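Local coordinates for protein GP37 (PDB 5FT0) that inhibits the host RNA degradosome during phage infection, probably by binding its ribonuclease RNase E, at residues R77-N82 and G215-V220; K84-L89 and T181-N186. All coordinates share one frame; numbering follows the deposited sequence.

Contact 1. Residues R77-N82 and G215-V220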
loop_
_atom_site.group_PDB
_atom_site.type_symbol
_atom_site.label_atom_id
_atom_site.label_comp_id
_atom_site.label_asym_id
_atom_site.label_seq_id
_atom_site.Cartn_x
_atom_site.Cartn_y
_atom_site.Cartn_z
ATOM N N ARG A 77 20.769 0.517 13.799
ATOM C CA ARG A 77 19.724 0.806 12.822
ATOM C C ARG A 77 19.049 2.142 13.117
ATOM O O ARG A 77 18.660 2.864 12.192
ATOM C CB ARG A 77 18.688 -0.320 12.794
ATOM C CG ARG A 77 19.234 -1.706 12.428
ATOM C CD ARG A 77 19.939 -1.719 11.077
ATOM N NE ARG A 77 19.048 -1.362 9.971
ATOM C CZ ARG A 77 18.423 -2.240 9.193
ATOM N NH1 ARG A 77 18.580 -3.541 9.397
ATOM N NH2 ARG A 77 17.640 -1.818 8.209
ATOM N N ILE A 78 18.891 2.485 14.398
ATOM C CA ILE A 78 18.296 3.772 14.745
ATOM C C ILE A 78 19.233 4.913 14.366
ATOM O O ILE A 78 18.797 5.946 13.841
ATOM C CB ILE A 78 17.932 3.808 16.241
ATOM C CG1 ILE A 78 16.879 2.749 16.565
ATOM C CG2 ILE A 78 17.441 5.196 16.648
ATOM C CD1 ILE A 78 16.522 2.682 18.038
ATOM N N ILE A 79 20.532 4.748 14.625
ATOM C CA ILE A 79 21.508 5.765 14.244
ATOM C C ILE A 79 21.485 5.983 12.736
ATOM O O ILE A 79 21.381 7.119 12.255
ATOM C CB ILE A 79 22.912 5.372 14.733
ATOM C CG1 ILE A 79 22.956 5.334 16.265
ATOM C CG2 ILE A 79 23.962 6.326 14.173
ATOM C CD1 ILE A 79 24.212 4.702 16.813
ATOM N N ALA A 80 21.575 4.893 11.968
ATOM C CA ALA A 80 21.538 5.008 10.513
ATOM C C ALA A 80 20.232 5.631 10.038
ATOM O O ALA A 80 20.221 6.411 9.079
ATOM C CB ALA A 80 21.745 3.635 9.874
ATOM N N ASP A 81 19.121 5.306 10.705
ATOM C CA ASP A 81 17.826 5.865 10.330
ATOM C C ASP A 81 17.783 7.380 10.487
ATOM O O ASP A 81 17.017 8.053 9.789
ATOM C CB ASP A 81 16.719 5.228 11.171
ATOM C CG ASP A 81 15.910 4.213 10.396
ATOM O OD1 ASP A 81 15.665 4.447 9.193
ATOM O OD2 ASP A 81 15.512 3.188 10.989
ATOM N N ASN A 82 18.575 7.936 11.398
ATOM C CA ASN A 82 18.509 9.360 11.686
ATOM C C ASN A 82 19.590 10.172 10.990
ATOM O O ASN A 82 19.590 11.402 11.113
ATOM C CB ASN A 82 18.574 9.592 13.198
ATOM C CG ASN A 82 17.243 9.335 13.874
ATOM O OD1 ASN A 82 16.392 10.220 13.945
ATOM N ND2 ASN A 82 17.047 8.111 14.357
ATOM N N GLY A 215 30.370 3.452 8.911
ATOM C CA GLY A 215 30.670 4.538 9.821
ATOM C C GLY A 215 31.052 4.040 11.199
ATOM O O GLY A 215 30.528 3.037 11.683
ATOM N N CYS A 216 31.968 4.765 11.835
ATOM C CA CYS A 216 32.364 4.490 13.206
ATOM C C CYS A 216 31.544 5.352 14.157
ATOM O O CYS A 216 31.477 6.574 13.996
ATOM C CB CYS A 216 33.856 4.761 13.397
ATOM S SG CYS A 216 34.489 4.363 15.037
ATOM N N HIS A 217 30.921 4.711 15.143
ATOM C CA HIS A 217 30.140 5.387 16.162
ATOM C C HIS A 217 30.508 4.801 17.518
ATOM O O HIS A 217 30.705 3.586 17.634
ATOM C CB HIS A 217 28.635 5.225 15.896
ATOM C CG HIS A 217 27.763 6.019 16.818
ATOM N ND1 HIS A 217 27.465 5.610 18.100
ATOM C CD2 HIS A 217 27.110 7.192 16.635
ATOM C CE1 HIS A 217 26.675 6.503 18.671
ATOM N NE2 HIS A 217 26.443 7.472 17.803
ATOM N N PRO A 218 30.615 5.633 18.556
ATOM C CA PRO A 218 31.137 5.141 19.844
ATOM C C PRO A 218 30.317 4.029 20.483
ATOM O O PRO A 218 30.866 3.280 21.298
ATOM C CB PRO A 218 31.139 6.400 20.724
ATOM C CG PRO A 218 31.195 7.536 19.762
ATOM C CD PRO A 218 30.419 7.093 18.558
ATOM N N ASP A 219 29.035 3.889 20.147
ATOM C CA ASP A 219 28.145 2.986 20.866
ATOM C C ASP A 219 27.848 1.691 20.123
ATOM O O ASP A 219 27.210 0.800 20.693
ATOM C CB ASP A 219 26.827 3.698 21.190
ATOM C CG ASP A 219 27.016 4.865 22.138
ATOM O OD1 ASP A 219 27.995 4.846 22.914
ATOM O OD2 ASP A 219 26.188 5.800 22.112
ATOM N N VAL A 220 28.282 1.558 18.870
ATOM C CA VAL A 220 27.960 0.391 18.062
ATOM C C VAL A 220 29.207 -0.049 17.312
ATOM O O VAL A 220 30.165 0.710 17.148
ATOM C CB VAL A 220 26.814 0.666 17.063
ATOM C CG1 VAL A 220 25.513 0.960 17.800
ATOM C CG2 VAL A 220 27.186 1.808 16.138
#
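Within the 77-82 turn of helix 67-82, I79 is the residue that reaches across to H217 and V220. Its CA lies 8.9 Å from the CA of H217, a gap that the two side chains close between them. CG1 of I79 stands anti to the carbonyl carbon (chi1 -64°), and the extended outer torsion carries CD1 outward to the imidazole. That methyl sits over the middle of the ring: I79 CD1 is 3.5 Å from the centroid of the H217 ring and only 7° off its normal, which identifies a CH-pi contact. CG2 of I79 adds a looser touch at H217 CD2, 4.1 Å away. The opposite face of the imidazole carries CD of P218, displaced toward the rim, so the ring is held between a helix methyl and its own neighbour in sequence.

This joins the helix to the end of strand 206-217 in the seven-stranded antiparallel sheet, where a type I beta turn from H217 to V220 leads into strand 220-232. Inside the turn, D219 N donates to H217 ND1 over 3.1 Å, from a position 21° out of the ring plane. H217 NE2 is hydrogen-bonded to A14 O of helix 8-15, so both ring nitrogens have partners and rotation of the ring is restricted. Past the turn, V220 offers CG1, 4.1 Å from I79 CD1, placing the same methyl against both arms of the hairpin. Further along the helix, N82 folds back on its own segment, its ND2 donating to I78 O at 2.8 Å, while its OD1 meets H25 N.

Contact 2. Residues K84-L89 and T181-N186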
loop_
_atom_site.group_PDB
_atom_site.type_symbol
_atom_site.label_atom_id
_atom_site.label_comp_id
_atom_site.label_asym_id
_atom_site.label_seq_id
_atom_site.Cartn_x
_atom_site.Cartn_y
_atom_site.Cartn_z
ATOM N N LYS A 84 19.565 10.708 7.954
ATOM C CA LYS A 84 18.787 11.493 7.003
ATOM C C LYS A 84 18.453 12.879 7.530
ATOM O O LYS A 84 18.218 13.793 6.732
ATOM C CB LYS A 84 17.487 10.762 6.658
ATOM C CG LYS A 84 17.626 9.701 5.589
ATOM C CD LYS A 84 16.373 8.845 5.530
ATOM C CE LYS A 84 16.277 7.954 6.757
ATOM N NZ LYS A 84 14.897 7.444 6.979
ATOM N N TYR A 85 18.420 13.057 8.848
ATOM C CA TYR A 85 18.032 14.320 9.455
ATOM C C TYR A 85 19.222 15.172 9.875
ATOM O O TYR A 85 19.023 16.268 10.408
ATOM C CB TYR A 85 17.116 14.056 10.652
ATOM C CG TYR A 85 15.938 13.178 10.291
ATOM C CD1 TYR A 85 15.018 13.583 9.333
ATOM C CD2 TYR A 85 15.756 11.940 10.893
ATOM C CE1 TYR A 85 13.942 12.784 8.988
ATOM C CE2 TYR A 85 14.683 11.133 10.556
ATOM C CZ TYR A 85 13.779 11.562 9.604
ATOM O OH TYR A 85 12.709 10.766 9.265
ATOM N N VAL A 86 20.447 14.695 9.649
ATOM C CA VAL A 86 21.621 15.539 9.828
ATOM C C VAL A 86 21.524 16.719 8.874
ATOM O O VAL A 86 21.233 16.546 7.683
ATOM C CB VAL A 86 22.902 14.721 9.599
ATOM C CG1 VAL A 86 24.111 15.632 9.486
ATOM C CG2 VAL A 86 23.098 13.718 10.732
ATOM N N ASP A 87 21.766 17.927 9.402
ATOM C CA ASP A 87 21.574 19.175 8.666
ATOM C C ASP A 87 22.053 19.104 7.219
ATOM O O ASP A 87 21.258 19.237 6.281
ATOM C CB ASP A 87 22.293 20.319 9.390
ATOM C CG ASP A 87 21.597 20.735 10.669
ATOM O OD1 ASP A 87 20.390 20.456 10.814
ATOM O OD2 ASP A 87 22.261 21.350 11.530
ATOM N N ASN A 88 23.355 18.885 7.022
ATOM C CA ASN A 88 23.916 18.923 5.676
ATOM C C ASN A 88 23.438 17.769 4.804
ATOM O O ASN A 88 23.417 17.906 3.577
ATOM C CB ASN A 88 25.444 18.931 5.744
ATOM C CG ASN A 88 25.993 20.236 6.295
ATOM O OD1 ASN A 88 25.330 21.270 6.237
ATOM N ND2 ASN A 88 27.211 20.196 6.824
ATOM N N LEU A 89 23.062 16.636 5.402
ATOM C CA LEU A 89 22.531 15.533 4.609
ATOM C C LEU A 89 21.070 15.768 4.255
ATOM O O LEU A 89 20.644 15.488 3.129
ATOM C CB LEU A 89 22.696 14.214 5.368
ATOM C CG LEU A 89 24.125 13.892 5.817
ATOM C CD1 LEU A 89 24.195 12.510 6.447
ATOM C CD2 LEU A 89 25.096 14.009 4.652
ATOM N N THR A 181 29.276 10.860 1.406
ATOM C CA THR A 181 30.658 10.391 1.364
ATOM C C THR A 181 31.532 11.176 2.335
ATOM O O THR A 181 32.318 10.594 3.090
ATOM C CB THR A 181 31.203 10.502 -0.059
ATOM O OG1 THR A 181 30.367 9.752 -0.951
ATOM C CG2 THR A 181 32.625 9.963 -0.129
ATOM N N ASP A 182 31.397 12.504 2.333
ATOM C CA ASP A 182 32.189 13.328 3.239
ATOM C C ASP A 182 31.785 13.101 4.690
ATOM O O ASP A 182 32.645 13.002 5.573
ATOM C CB ASP A 182 32.048 14.805 2.866
ATOM C CG ASP A 182 32.725 15.140 1.555
ATOM O OD1 ASP A 182 33.582 14.347 1.106
ATOM O OD2 ASP A 182 32.408 16.200 0.978
ATOM N N TYR A 183 30.479 13.014 4.957
ATOM C CA TYR A 183 30.022 12.836 6.332
ATOM C C TYR A 183 30.586 11.557 6.939
ATOM O O TYR A 183 31.085 11.561 8.068
ATOM C CB TYR A 183 28.496 12.828 6.398
ATOM C CG TYR A 183 27.988 12.871 7.819
ATOM C CD1 TYR A 183 27.765 14.081 8.458
ATOM C CD2 TYR A 183 27.751 11.700 8.531
ATOM C CE1 TYR A 183 27.311 14.130 9.761
ATOM C CE2 TYR A 183 27.298 11.738 9.839
ATOM C CZ TYR A 183 27.079 12.956 10.448
ATOM O OH TYR A 183 26.632 13.006 11.750
ATOM N N PHE A 184 30.513 10.447 6.204
ATOM C CA PHE A 184 31.032 9.193 6.739
ATOM C C PHE A 184 32.546 9.244 6.907
ATOM O O PHE A 184 33.081 8.751 7.906
ATOM C CB PHE A 184 30.623 8.026 5.838
ATOM C CG PHE A 184 29.339 7.368 6.257
ATOM C CD1 PHE A 184 28.113 7.897 5.878
ATOM C CD2 PHE A 184 29.358 6.226 7.042
ATOM C CE1 PHE A 184 26.929 7.292 6.272
ATOM C CE2 PHE A 184 28.180 5.617 7.441
ATOM C CZ PHE A 184 26.962 6.149 7.054
ATOM N N ALA A 185 33.250 9.857 5.953
ATOM C CA ALA A 185 34.709 9.876 6.013
ATOM C C ALA A 185 35.219 10.816 7.098
ATOM O O ALA A 185 36.244 10.538 7.732
ATOM C CB ALA A 185 35.284 10.268 4.653
ATOM N N ASN A 186 34.519 11.927 7.336
ATOM C CA ASN A 186 34.996 12.952 8.258
ATOM C C ASN A 186 34.307 12.929 9.614
ATOM O O ASN A 186 34.920 13.327 10.609
ATOM C CB ASN A 186 34.818 14.345 7.641
ATOM C CG ASN A 186 35.516 14.483 6.302
ATOM O OD1 ASN A 186 36.595 13.930 6.093
ATOM N ND2 ASN A 186 34.897 15.221 5.383
#
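A buried apolar contact between the start of one helix and the last turns of another is made here by V86 and L89 against Y183; no hydrogen bond crosses between 84-89 and 181-186. The backbones are nearest at L89 and Y183, whose CA atoms are 8.1 Å apart. CG of Y183 lies anti to its backbone N (chi1 -171°), sending the phenol outward from helix 158-187 toward the other segment.

V86 and Y183 approach from opposite directions. The closest touch is V86 CG1 to Y183 CE1, 3.5 Å, with the methyl placed obliquely to the ring. The second branch, V86 CG2, comes to 3.7 Å from Y183 OH, so both valine methyls lie against the outer part of the phenol from one side, CG1 near CE1 and CG2 near the hydroxyl. V86 occupies the N-cap position of helix 87-98, which puts the tyrosine against the very beginning of that helix.

L89, in the first turn of the helix, crosses the tyrosine at about a right angle and divides its branches. L89 CD1 lies 4.0 Å above the ring plane, offset toward the rim beside CG, whereas L89 CD2 packs on the Y183 CB, also at 4.0 Å. The leucine thus covers the root of the side chain and the valine its far end. Although the ring is buried, its hydroxyl has a polar partner: Y183 OH is hydrogen-bonded to D19 O. The adjoining G20 makes a backbone hydrogen bond with D87, tying the 19-20 loop to both helices; L18, L83 and L188 also pack around the phenol.

The centres of contacts 1 and 2 lie 12 Å apart, and the two touch directly: F184 CE2 is 3.4 Å from G215 N, a packing approach. Helices 67-82 and 87-98 follow each other in the chain, so two successive helices and the short connection between them meet strand 206-217 in contact 1 and helix 158-187 in contact 2. The segment running from helix 8-15 to G20 borders both: L18 touches I79 and Y183 alike, and D219 forms a salt bridge with K17. Neither contact lines the bound arginine, which is about 11 Å from the H217 side chain and about 14 Å from that of Y183; G215, however, directly follows the pocket residue E214.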